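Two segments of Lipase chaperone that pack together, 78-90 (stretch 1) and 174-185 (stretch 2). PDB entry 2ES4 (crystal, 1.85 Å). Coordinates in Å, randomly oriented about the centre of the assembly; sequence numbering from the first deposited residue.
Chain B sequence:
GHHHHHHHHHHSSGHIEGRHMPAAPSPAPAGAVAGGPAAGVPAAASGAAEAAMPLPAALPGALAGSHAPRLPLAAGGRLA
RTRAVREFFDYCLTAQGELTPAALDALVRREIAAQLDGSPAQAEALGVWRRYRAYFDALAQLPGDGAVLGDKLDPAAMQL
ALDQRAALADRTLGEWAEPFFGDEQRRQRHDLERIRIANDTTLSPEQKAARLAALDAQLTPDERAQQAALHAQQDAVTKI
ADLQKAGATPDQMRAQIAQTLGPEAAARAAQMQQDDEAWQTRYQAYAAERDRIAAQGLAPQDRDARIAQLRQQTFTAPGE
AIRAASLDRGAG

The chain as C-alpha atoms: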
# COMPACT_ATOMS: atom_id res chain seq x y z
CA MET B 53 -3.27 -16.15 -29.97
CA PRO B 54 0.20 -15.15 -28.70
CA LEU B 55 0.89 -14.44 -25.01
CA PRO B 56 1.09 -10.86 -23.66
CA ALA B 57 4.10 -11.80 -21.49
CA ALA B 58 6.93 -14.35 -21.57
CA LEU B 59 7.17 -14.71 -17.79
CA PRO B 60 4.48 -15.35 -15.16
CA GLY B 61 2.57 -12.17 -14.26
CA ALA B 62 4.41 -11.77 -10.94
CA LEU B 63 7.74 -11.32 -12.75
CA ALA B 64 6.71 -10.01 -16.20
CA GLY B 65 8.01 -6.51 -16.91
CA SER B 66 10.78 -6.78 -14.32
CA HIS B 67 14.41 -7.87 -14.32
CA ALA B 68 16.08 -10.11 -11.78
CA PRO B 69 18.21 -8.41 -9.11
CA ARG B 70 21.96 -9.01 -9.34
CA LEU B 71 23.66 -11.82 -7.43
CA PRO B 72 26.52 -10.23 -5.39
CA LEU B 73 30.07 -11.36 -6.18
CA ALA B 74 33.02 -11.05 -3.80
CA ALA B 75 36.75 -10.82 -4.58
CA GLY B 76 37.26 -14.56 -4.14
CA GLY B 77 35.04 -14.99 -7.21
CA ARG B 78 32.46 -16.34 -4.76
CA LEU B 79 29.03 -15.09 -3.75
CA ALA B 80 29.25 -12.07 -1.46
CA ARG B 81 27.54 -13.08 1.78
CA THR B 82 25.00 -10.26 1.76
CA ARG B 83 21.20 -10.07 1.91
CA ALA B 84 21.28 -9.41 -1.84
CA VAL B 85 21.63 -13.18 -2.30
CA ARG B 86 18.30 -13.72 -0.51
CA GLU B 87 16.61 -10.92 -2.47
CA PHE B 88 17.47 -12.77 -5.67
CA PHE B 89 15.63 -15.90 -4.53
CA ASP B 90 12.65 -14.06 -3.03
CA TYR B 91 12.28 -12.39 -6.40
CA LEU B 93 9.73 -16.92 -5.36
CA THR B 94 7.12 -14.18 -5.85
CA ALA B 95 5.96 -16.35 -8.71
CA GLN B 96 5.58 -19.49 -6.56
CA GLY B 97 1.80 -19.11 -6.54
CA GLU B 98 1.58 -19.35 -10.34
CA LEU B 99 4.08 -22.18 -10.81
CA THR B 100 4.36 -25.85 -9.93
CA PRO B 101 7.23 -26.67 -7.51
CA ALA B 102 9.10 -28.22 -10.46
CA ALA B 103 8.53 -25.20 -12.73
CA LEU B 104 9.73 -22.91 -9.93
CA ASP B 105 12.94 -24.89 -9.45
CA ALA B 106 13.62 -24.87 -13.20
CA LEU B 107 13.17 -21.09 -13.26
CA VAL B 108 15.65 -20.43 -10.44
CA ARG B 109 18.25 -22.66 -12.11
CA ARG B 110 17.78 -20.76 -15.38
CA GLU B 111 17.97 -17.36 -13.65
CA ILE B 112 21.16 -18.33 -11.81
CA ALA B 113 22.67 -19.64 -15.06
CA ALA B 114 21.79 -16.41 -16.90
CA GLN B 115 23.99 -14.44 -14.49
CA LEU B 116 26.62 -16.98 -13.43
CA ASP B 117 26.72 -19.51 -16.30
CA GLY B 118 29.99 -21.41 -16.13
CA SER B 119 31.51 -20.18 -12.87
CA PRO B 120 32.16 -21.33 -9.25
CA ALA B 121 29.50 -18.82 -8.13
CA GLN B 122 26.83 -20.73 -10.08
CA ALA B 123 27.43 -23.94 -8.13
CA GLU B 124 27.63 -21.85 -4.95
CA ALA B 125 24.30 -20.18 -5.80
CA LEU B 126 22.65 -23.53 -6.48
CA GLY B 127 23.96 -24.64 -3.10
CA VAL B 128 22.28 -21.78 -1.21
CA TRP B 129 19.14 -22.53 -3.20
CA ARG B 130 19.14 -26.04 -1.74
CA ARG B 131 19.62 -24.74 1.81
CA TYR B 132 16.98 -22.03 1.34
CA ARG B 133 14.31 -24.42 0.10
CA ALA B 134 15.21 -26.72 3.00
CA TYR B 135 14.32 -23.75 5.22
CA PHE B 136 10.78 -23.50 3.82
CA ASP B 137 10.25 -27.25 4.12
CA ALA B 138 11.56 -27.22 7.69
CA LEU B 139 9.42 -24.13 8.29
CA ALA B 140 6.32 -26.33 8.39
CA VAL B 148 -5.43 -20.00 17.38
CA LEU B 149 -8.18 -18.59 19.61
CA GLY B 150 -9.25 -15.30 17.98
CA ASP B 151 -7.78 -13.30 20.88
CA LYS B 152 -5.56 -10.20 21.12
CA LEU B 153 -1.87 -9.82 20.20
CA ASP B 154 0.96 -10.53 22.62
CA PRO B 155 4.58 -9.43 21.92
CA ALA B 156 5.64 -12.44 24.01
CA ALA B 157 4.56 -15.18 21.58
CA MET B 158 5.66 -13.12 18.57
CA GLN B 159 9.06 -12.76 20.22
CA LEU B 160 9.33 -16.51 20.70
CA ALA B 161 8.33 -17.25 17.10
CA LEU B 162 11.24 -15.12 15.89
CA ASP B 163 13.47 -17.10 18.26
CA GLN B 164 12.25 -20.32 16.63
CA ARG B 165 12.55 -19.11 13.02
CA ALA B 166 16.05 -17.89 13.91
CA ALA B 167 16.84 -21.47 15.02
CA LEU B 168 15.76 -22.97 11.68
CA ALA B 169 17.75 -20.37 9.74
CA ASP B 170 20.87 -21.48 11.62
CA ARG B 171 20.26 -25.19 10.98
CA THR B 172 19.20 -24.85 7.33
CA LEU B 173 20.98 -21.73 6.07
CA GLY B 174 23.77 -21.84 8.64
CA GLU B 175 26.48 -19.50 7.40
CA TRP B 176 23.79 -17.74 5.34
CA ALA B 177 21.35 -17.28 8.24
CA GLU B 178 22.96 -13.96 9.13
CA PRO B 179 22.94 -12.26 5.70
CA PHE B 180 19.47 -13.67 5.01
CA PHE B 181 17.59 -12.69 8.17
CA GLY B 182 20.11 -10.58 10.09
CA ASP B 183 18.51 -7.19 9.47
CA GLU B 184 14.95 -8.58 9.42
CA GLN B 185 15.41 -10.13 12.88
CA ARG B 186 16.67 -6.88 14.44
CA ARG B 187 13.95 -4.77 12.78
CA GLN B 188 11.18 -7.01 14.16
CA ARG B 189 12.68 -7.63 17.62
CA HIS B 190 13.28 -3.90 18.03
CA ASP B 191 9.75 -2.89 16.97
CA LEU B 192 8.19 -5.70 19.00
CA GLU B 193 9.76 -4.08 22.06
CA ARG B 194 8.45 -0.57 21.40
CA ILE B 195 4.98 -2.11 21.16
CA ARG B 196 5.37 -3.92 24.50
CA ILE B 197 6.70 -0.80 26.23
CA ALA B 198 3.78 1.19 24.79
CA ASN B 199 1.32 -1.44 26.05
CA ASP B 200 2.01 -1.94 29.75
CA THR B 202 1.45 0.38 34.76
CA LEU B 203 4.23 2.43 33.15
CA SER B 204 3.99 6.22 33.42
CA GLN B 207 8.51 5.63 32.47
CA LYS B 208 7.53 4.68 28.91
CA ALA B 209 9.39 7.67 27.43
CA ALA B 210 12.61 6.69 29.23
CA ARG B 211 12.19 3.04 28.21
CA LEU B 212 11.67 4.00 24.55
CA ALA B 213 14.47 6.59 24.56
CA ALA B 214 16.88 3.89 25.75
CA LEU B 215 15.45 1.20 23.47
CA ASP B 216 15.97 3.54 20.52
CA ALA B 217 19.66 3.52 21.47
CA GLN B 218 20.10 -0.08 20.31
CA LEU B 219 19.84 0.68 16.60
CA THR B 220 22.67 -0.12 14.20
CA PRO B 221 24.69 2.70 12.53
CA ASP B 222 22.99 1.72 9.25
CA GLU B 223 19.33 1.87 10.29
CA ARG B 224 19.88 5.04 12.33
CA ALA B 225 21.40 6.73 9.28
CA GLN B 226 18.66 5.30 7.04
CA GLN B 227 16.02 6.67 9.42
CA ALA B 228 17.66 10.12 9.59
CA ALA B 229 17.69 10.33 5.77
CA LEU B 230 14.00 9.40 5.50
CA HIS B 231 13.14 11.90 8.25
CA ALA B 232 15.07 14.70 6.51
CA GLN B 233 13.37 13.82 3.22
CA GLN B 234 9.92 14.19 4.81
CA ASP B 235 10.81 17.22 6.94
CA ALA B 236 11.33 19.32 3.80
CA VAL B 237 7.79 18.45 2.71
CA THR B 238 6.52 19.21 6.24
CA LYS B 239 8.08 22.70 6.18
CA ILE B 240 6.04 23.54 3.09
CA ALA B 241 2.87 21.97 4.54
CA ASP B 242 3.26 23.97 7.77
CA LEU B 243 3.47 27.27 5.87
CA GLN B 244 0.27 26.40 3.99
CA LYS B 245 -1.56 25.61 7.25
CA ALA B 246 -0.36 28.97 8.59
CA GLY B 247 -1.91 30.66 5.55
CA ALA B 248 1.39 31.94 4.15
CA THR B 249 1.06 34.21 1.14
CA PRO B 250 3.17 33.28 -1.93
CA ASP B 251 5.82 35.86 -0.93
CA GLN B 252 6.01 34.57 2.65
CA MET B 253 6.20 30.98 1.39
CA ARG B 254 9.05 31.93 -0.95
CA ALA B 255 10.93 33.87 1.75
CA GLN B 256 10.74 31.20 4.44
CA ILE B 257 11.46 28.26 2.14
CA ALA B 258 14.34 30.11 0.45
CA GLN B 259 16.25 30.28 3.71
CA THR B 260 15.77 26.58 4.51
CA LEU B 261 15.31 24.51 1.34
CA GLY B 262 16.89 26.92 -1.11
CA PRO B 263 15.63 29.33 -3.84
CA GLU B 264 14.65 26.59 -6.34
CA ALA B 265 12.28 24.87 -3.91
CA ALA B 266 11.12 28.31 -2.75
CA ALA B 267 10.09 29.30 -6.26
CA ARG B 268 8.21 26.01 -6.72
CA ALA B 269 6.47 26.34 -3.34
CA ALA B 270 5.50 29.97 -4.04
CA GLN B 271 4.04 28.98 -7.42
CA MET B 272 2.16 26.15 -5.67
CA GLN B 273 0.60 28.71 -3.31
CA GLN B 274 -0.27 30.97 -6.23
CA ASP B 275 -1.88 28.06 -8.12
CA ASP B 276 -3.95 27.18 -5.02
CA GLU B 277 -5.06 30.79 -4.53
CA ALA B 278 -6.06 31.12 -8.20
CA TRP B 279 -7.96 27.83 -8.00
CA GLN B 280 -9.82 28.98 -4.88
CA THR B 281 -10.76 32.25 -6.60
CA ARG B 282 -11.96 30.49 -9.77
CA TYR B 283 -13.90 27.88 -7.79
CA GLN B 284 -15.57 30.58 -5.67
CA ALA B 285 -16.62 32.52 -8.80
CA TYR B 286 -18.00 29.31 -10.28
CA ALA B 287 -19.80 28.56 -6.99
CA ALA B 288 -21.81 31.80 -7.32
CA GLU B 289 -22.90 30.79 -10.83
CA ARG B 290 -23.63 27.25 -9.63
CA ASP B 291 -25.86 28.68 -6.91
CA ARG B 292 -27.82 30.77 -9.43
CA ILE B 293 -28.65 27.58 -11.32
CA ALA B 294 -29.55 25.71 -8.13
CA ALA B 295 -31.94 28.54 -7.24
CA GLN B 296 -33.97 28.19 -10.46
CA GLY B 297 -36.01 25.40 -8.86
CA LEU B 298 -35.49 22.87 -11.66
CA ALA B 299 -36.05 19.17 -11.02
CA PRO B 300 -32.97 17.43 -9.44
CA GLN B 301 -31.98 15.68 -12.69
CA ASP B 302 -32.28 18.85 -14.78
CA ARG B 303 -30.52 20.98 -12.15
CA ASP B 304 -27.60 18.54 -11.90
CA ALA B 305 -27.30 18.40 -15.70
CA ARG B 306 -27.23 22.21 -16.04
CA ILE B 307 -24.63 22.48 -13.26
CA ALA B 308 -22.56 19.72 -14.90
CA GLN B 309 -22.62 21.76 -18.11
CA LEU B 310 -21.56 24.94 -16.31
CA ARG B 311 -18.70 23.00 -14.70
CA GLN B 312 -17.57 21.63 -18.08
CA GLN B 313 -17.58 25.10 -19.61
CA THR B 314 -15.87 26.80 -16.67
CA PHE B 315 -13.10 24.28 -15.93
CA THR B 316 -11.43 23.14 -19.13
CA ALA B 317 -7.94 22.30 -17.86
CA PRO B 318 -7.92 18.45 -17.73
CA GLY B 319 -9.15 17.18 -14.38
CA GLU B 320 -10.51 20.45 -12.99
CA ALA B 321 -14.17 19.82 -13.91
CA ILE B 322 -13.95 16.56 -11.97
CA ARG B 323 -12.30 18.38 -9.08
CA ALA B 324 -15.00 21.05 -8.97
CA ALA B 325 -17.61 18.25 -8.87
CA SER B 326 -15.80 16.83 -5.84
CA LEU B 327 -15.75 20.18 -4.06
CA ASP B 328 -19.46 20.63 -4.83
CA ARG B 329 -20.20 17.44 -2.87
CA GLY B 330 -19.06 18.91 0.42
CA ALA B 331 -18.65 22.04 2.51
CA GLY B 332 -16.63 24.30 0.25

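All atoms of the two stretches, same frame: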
# COMPACT_ATOMS: atom_id res chain seq x y z
N ARG B 78 33.58 -15.65 -5.39
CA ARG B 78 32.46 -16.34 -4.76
C ARG B 78 31.35 -15.37 -4.44
O ARG B 78 31.55 -14.16 -4.48
CB ARG B 78 32.93 -17.05 -3.49
CG ARG B 78 34.00 -18.12 -3.71
CD ARG B 78 33.84 -19.28 -2.76
NE ARG B 78 33.72 -18.86 -1.37
CZ ARG B 78 33.40 -19.66 -0.36
NH1 ARG B 78 33.15 -20.95 -0.58
NH2 ARG B 78 33.32 -19.18 0.87
N LEU B 79 30.18 -15.91 -4.10
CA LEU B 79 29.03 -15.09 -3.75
C LEU B 79 29.28 -14.28 -2.49
O LEU B 79 29.69 -14.82 -1.47
CB LEU B 79 27.78 -15.95 -3.54
CG LEU B 79 27.15 -16.63 -4.74
CD1 LEU B 79 26.00 -17.46 -4.25
CD2 LEU B 79 26.66 -15.58 -5.74
N ALA B 80 29.07 -12.96 -2.60
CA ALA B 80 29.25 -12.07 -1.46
C ALA B 80 28.13 -12.40 -0.48
O ALA B 80 26.96 -12.41 -0.86
CB ALA B 80 29.15 -10.62 -1.89
N ARG B 81 28.51 -12.73 0.75
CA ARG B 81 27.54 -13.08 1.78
C ARG B 81 26.73 -11.90 2.29
O ARG B 81 26.93 -11.43 3.42
CB ARG B 81 28.20 -13.85 2.92
CG ARG B 81 28.71 -15.21 2.50
CD ARG B 81 29.15 -16.04 3.68
NE ARG B 81 29.39 -17.43 3.30
CZ ARG B 81 29.73 -18.39 4.15
NH1 ARG B 81 29.88 -18.12 5.44
NH2 ARG B 81 29.90 -19.63 3.71
N THR B 82 25.85 -11.39 1.43
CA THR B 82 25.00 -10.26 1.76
C THR B 82 23.55 -10.65 1.55
O THR B 82 23.26 -11.68 0.93
CB THR B 82 25.32 -9.02 0.89
OG1 THR B 82 25.09 -9.34 -0.49
CG2 THR B 82 26.78 -8.60 1.07
N ARG B 83 22.63 -9.83 2.05
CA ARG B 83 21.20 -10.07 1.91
C ARG B 83 20.74 -10.05 0.46
O ARG B 83 19.67 -10.57 0.14
CB ARG B 83 20.43 -9.05 2.74
CG ARG B 83 18.93 -9.30 2.84
CD ARG B 83 18.29 -8.37 3.85
NE ARG B 83 18.67 -6.97 3.65
CZ ARG B 83 18.33 -6.23 2.59
NH1 ARG B 83 17.59 -6.75 1.62
NH2 ARG B 83 18.75 -4.98 2.49
N ALA B 84 21.58 -9.49 -0.41
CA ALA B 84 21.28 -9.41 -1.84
C ALA B 84 21.09 -10.80 -2.43
O ALA B 84 20.32 -10.98 -3.38
CB ALA B 84 22.38 -8.67 -2.56
N VAL B 85 21.76 -11.80 -1.84
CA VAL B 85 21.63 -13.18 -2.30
C VAL B 85 20.20 -13.66 -2.06
O VAL B 85 19.60 -14.27 -2.94
CB VAL B 85 22.61 -14.12 -1.57
CG1 VAL B 85 22.40 -15.57 -1.99
CG2 VAL B 85 24.03 -13.72 -1.87
N ARG B 86 19.67 -13.34 -0.88
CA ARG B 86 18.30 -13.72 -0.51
C ARG B 86 17.27 -12.99 -1.36
O ARG B 86 16.24 -13.57 -1.71
CB ARG B 86 18.04 -13.41 0.96
CG ARG B 86 16.60 -13.67 1.39
CD ARG B 86 16.25 -12.97 2.67
NE ARG B 86 14.81 -12.97 2.90
CZ ARG B 86 14.21 -12.33 3.90
NH1 ARG B 86 14.92 -11.63 4.79
NH2 ARG B 86 12.89 -12.38 4.01
N GLU B 87 17.53 -11.72 -1.66
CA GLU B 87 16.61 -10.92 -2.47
C GLU B 87 16.44 -11.51 -3.85
O GLU B 87 15.34 -11.47 -4.42
CB GLU B 87 17.08 -9.48 -2.56
CG GLU B 87 17.16 -8.78 -1.22
CD GLU B 87 17.43 -7.30 -1.35
OE1 GLU B 87 18.46 -6.93 -1.94
OE2 GLU B 87 16.61 -6.51 -0.85
N PHE B 88 17.51 -12.11 -4.37
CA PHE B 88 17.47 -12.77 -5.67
C PHE B 88 16.44 -13.90 -5.67
O PHE B 88 15.61 -13.99 -6.57
CB PHE B 88 18.85 -13.30 -6.05
CG PHE B 88 18.84 -14.20 -7.25
CD1 PHE B 88 18.71 -13.67 -8.54
CD2 PHE B 88 18.90 -15.61 -7.09
CE1 PHE B 88 18.63 -14.52 -9.67
CE2 PHE B 88 18.82 -16.46 -8.20
CZ PHE B 88 18.69 -15.91 -9.49
N PHE B 89 16.54 -14.76 -4.67
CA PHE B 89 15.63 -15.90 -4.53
C PHE B 89 14.20 -15.50 -4.24
O PHE B 89 13.29 -16.05 -4.86
CB PHE B 89 16.13 -16.85 -3.46
CG PHE B 89 17.41 -17.54 -3.82
CD1 PHE B 89 17.46 -18.43 -4.90
CD2 PHE B 89 18.58 -17.28 -3.09
CE1 PHE B 89 18.66 -19.07 -5.26
CE2 PHE B 89 19.80 -17.90 -3.44
CZ PHE B 89 19.84 -18.80 -4.53
N ASP B 90 14.00 -14.53 -3.36
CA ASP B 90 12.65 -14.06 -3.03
C ASP B 90 11.97 -13.47 -4.25
O ASP B 90 10.75 -13.55 -4.39
CB ASP B 90 12.66 -13.04 -1.89
CG ASP B 90 13.01 -13.67 -0.56
OD1 ASP B 90 12.71 -14.87 -0.35
OD2 ASP B 90 13.58 -12.96 0.29
N GLY B 174 22.48 -21.89 7.97
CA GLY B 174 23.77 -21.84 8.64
C GLY B 174 24.54 -20.56 8.46
O GLY B 174 24.13 -19.50 8.94
N GLU B 175 25.62 -20.64 7.69
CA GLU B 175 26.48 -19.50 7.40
C GLU B 175 25.72 -18.35 6.71
O GLU B 175 26.10 -17.18 6.84
CB GLU B 175 27.63 -19.93 6.54
N TRP B 176 24.63 -18.71 6.03
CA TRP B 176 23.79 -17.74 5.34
C TRP B 176 22.61 -17.22 6.14
O TRP B 176 21.90 -16.33 5.68
CB TRP B 176 23.30 -18.27 4.00
CG TRP B 176 24.38 -18.51 3.01
CD1 TRP B 176 25.08 -19.67 2.83
CD2 TRP B 176 24.90 -17.58 2.06
NE1 TRP B 176 26.01 -19.52 1.83
CE2 TRP B 176 25.92 -18.25 1.33
CE3 TRP B 176 24.60 -16.24 1.73
CZ2 TRP B 176 26.65 -17.62 0.30
CZ3 TRP B 176 25.32 -15.62 0.71
CH2 TRP B 176 26.34 -16.32 -0.00
N ALA B 177 22.45 -17.71 7.37
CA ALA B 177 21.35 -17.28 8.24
C ALA B 177 21.46 -15.80 8.59
O ALA B 177 20.45 -15.09 8.62
CB ALA B 177 21.34 -18.09 9.49
N GLU B 178 22.69 -15.35 8.80
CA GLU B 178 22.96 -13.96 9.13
C GLU B 178 22.64 -12.98 7.99
O GLU B 178 21.89 -12.03 8.20
CB GLU B 178 24.42 -13.78 9.62
CG GLU B 178 24.88 -12.32 9.76
CD GLU B 178 24.11 -11.56 10.82
OE1 GLU B 178 24.28 -10.33 10.89
OE2 GLU B 178 23.33 -12.18 11.59
N PRO B 179 23.23 -13.18 6.80
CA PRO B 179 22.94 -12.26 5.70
C PRO B 179 21.49 -12.32 5.24
O PRO B 179 20.94 -11.32 4.81
CB PRO B 179 23.91 -12.72 4.63
CG PRO B 179 24.04 -14.13 4.86
CD PRO B 179 24.19 -14.19 6.33
N PHE B 180 20.85 -13.47 5.41
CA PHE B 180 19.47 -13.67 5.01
C PHE B 180 18.45 -12.98 5.91
O PHE B 180 17.61 -12.22 5.43
CB PHE B 180 19.13 -15.16 4.94
CG PHE B 180 19.34 -15.76 3.58
CD1 PHE B 180 20.54 -15.55 2.87
CD2 PHE B 180 18.33 -16.55 3.01
CE1 PHE B 180 20.72 -16.13 1.59
CE2 PHE B 180 18.51 -17.13 1.74
CZ PHE B 180 19.70 -16.92 1.03
N PHE B 181 18.54 -13.24 7.21
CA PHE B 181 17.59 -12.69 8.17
C PHE B 181 18.17 -11.78 9.23
O PHE B 181 17.44 -11.34 10.11
CB PHE B 181 16.83 -13.83 8.85
CG PHE B 181 16.13 -14.73 7.89
CD1 PHE B 181 15.02 -14.28 7.16
CD2 PHE B 181 16.60 -16.03 7.68
CE1 PHE B 181 14.38 -15.12 6.23
CE2 PHE B 181 15.96 -16.88 6.76
CZ PHE B 181 14.85 -16.42 6.03
N GLY B 182 19.46 -11.45 9.12
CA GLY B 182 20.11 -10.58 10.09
C GLY B 182 19.36 -9.30 10.37
O GLY B 182 18.85 -9.11 11.47
N ASP B 183 19.21 -8.46 9.34
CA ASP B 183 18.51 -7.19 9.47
C ASP B 183 17.04 -7.36 9.84
O ASP B 183 16.56 -6.70 10.76
CB ASP B 183 18.61 -6.40 8.16
CG ASP B 183 20.04 -6.17 7.72
OD1 ASP B 183 20.86 -5.67 8.53
OD2 ASP B 183 20.36 -6.51 6.56
N GLU B 184 16.37 -8.29 9.17
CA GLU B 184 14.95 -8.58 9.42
C GLU B 184 14.68 -8.89 10.89
O GLU B 184 13.76 -8.33 11.48
CB GLU B 184 14.50 -9.75 8.55
CG GLU B 184 13.01 -10.09 8.67
CD GLU B 184 12.62 -11.24 7.78
OE1 GLU B 184 12.83 -11.15 6.55
OE2 GLU B 184 12.08 -12.25 8.30
N GLN B 185 15.52 -9.74 11.48
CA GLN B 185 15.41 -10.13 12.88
C GLN B 185 15.49 -8.94 13.82
O GLN B 185 14.62 -8.78 14.68
CB GLN B 185 16.49 -11.14 13.25
CG GLN B 185 16.25 -12.55 12.72
CD GLN B 185 15.16 -13.30 13.47
OE1 GLN B 185 14.78 -14.40 13.07
NE2 GLN B 185 14.67 -12.73 14.56

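A helix of stretch 1 that runs to residue 90 and the helix that begins at 177 and continues beyond stretch 2 cross at right angles, their axes 8.6 Å apart at closest approach. The loop that leads into the first helix packs along the start of the second stretch, and the backbones come nearest where R83 CA lies 4.7 Å from P179 CA. Together they bury 697 Å².

The apolar part of the contact is built on two aromatic rings. W176 leaves its backbone sideways, but its indole reaches across to the loop and the first turn of the helix: L79 CB meets W176 CH2 at the ring edge (3.8 Å), and V85 CG2 approaches W176 CZ3 at 3.5 Å. F180 starts out pointing away, yet its ring swings back to meet V85, whose CG1 sits 4.0 Å from F180 CE1 at the ring edge. P179 fills the tight spot beside the loop backbone, its CB 3.5 Å from R81 O.

An arginine lies over one face of each ring, using its methylenes as hydrocarbon. R81 CG lies 3.8 Å from the centroid of the W176 six-membered ring, and R81 CZ stands 4.9 Å from that of the five-membered ring, a cation-pi contact. R86 CB sits almost on the F180 ring normal, 3.5 Å from the centroid.

The polar bonds come from R86 and R83. R86, t at chi1, chi2 and chi3, shows the rule: methylenes on an aromatic face, charge carried beyond the ring to a carboxylate and a backbone carbonyl. R86 NH1 donates to F180 O and to E184 OE1, both at 2.8 Å; R86 NH2 also reaches E184 OE1 at 2.8 Å, so one carboxylate oxygen takes two bonds of a salt bridge. Within its own helix, R86 NE bonds weakly to D90 OD2 (2.9 Å), part of a salt bridge. The R83 bridge is looser: R83 NE to D183 OD2 is a weak 3.4 Å bond. R83 NH1 also makes a weak bond, at 2.7 Å, to E87 OE2 within stretch 1, part of a salt bridge.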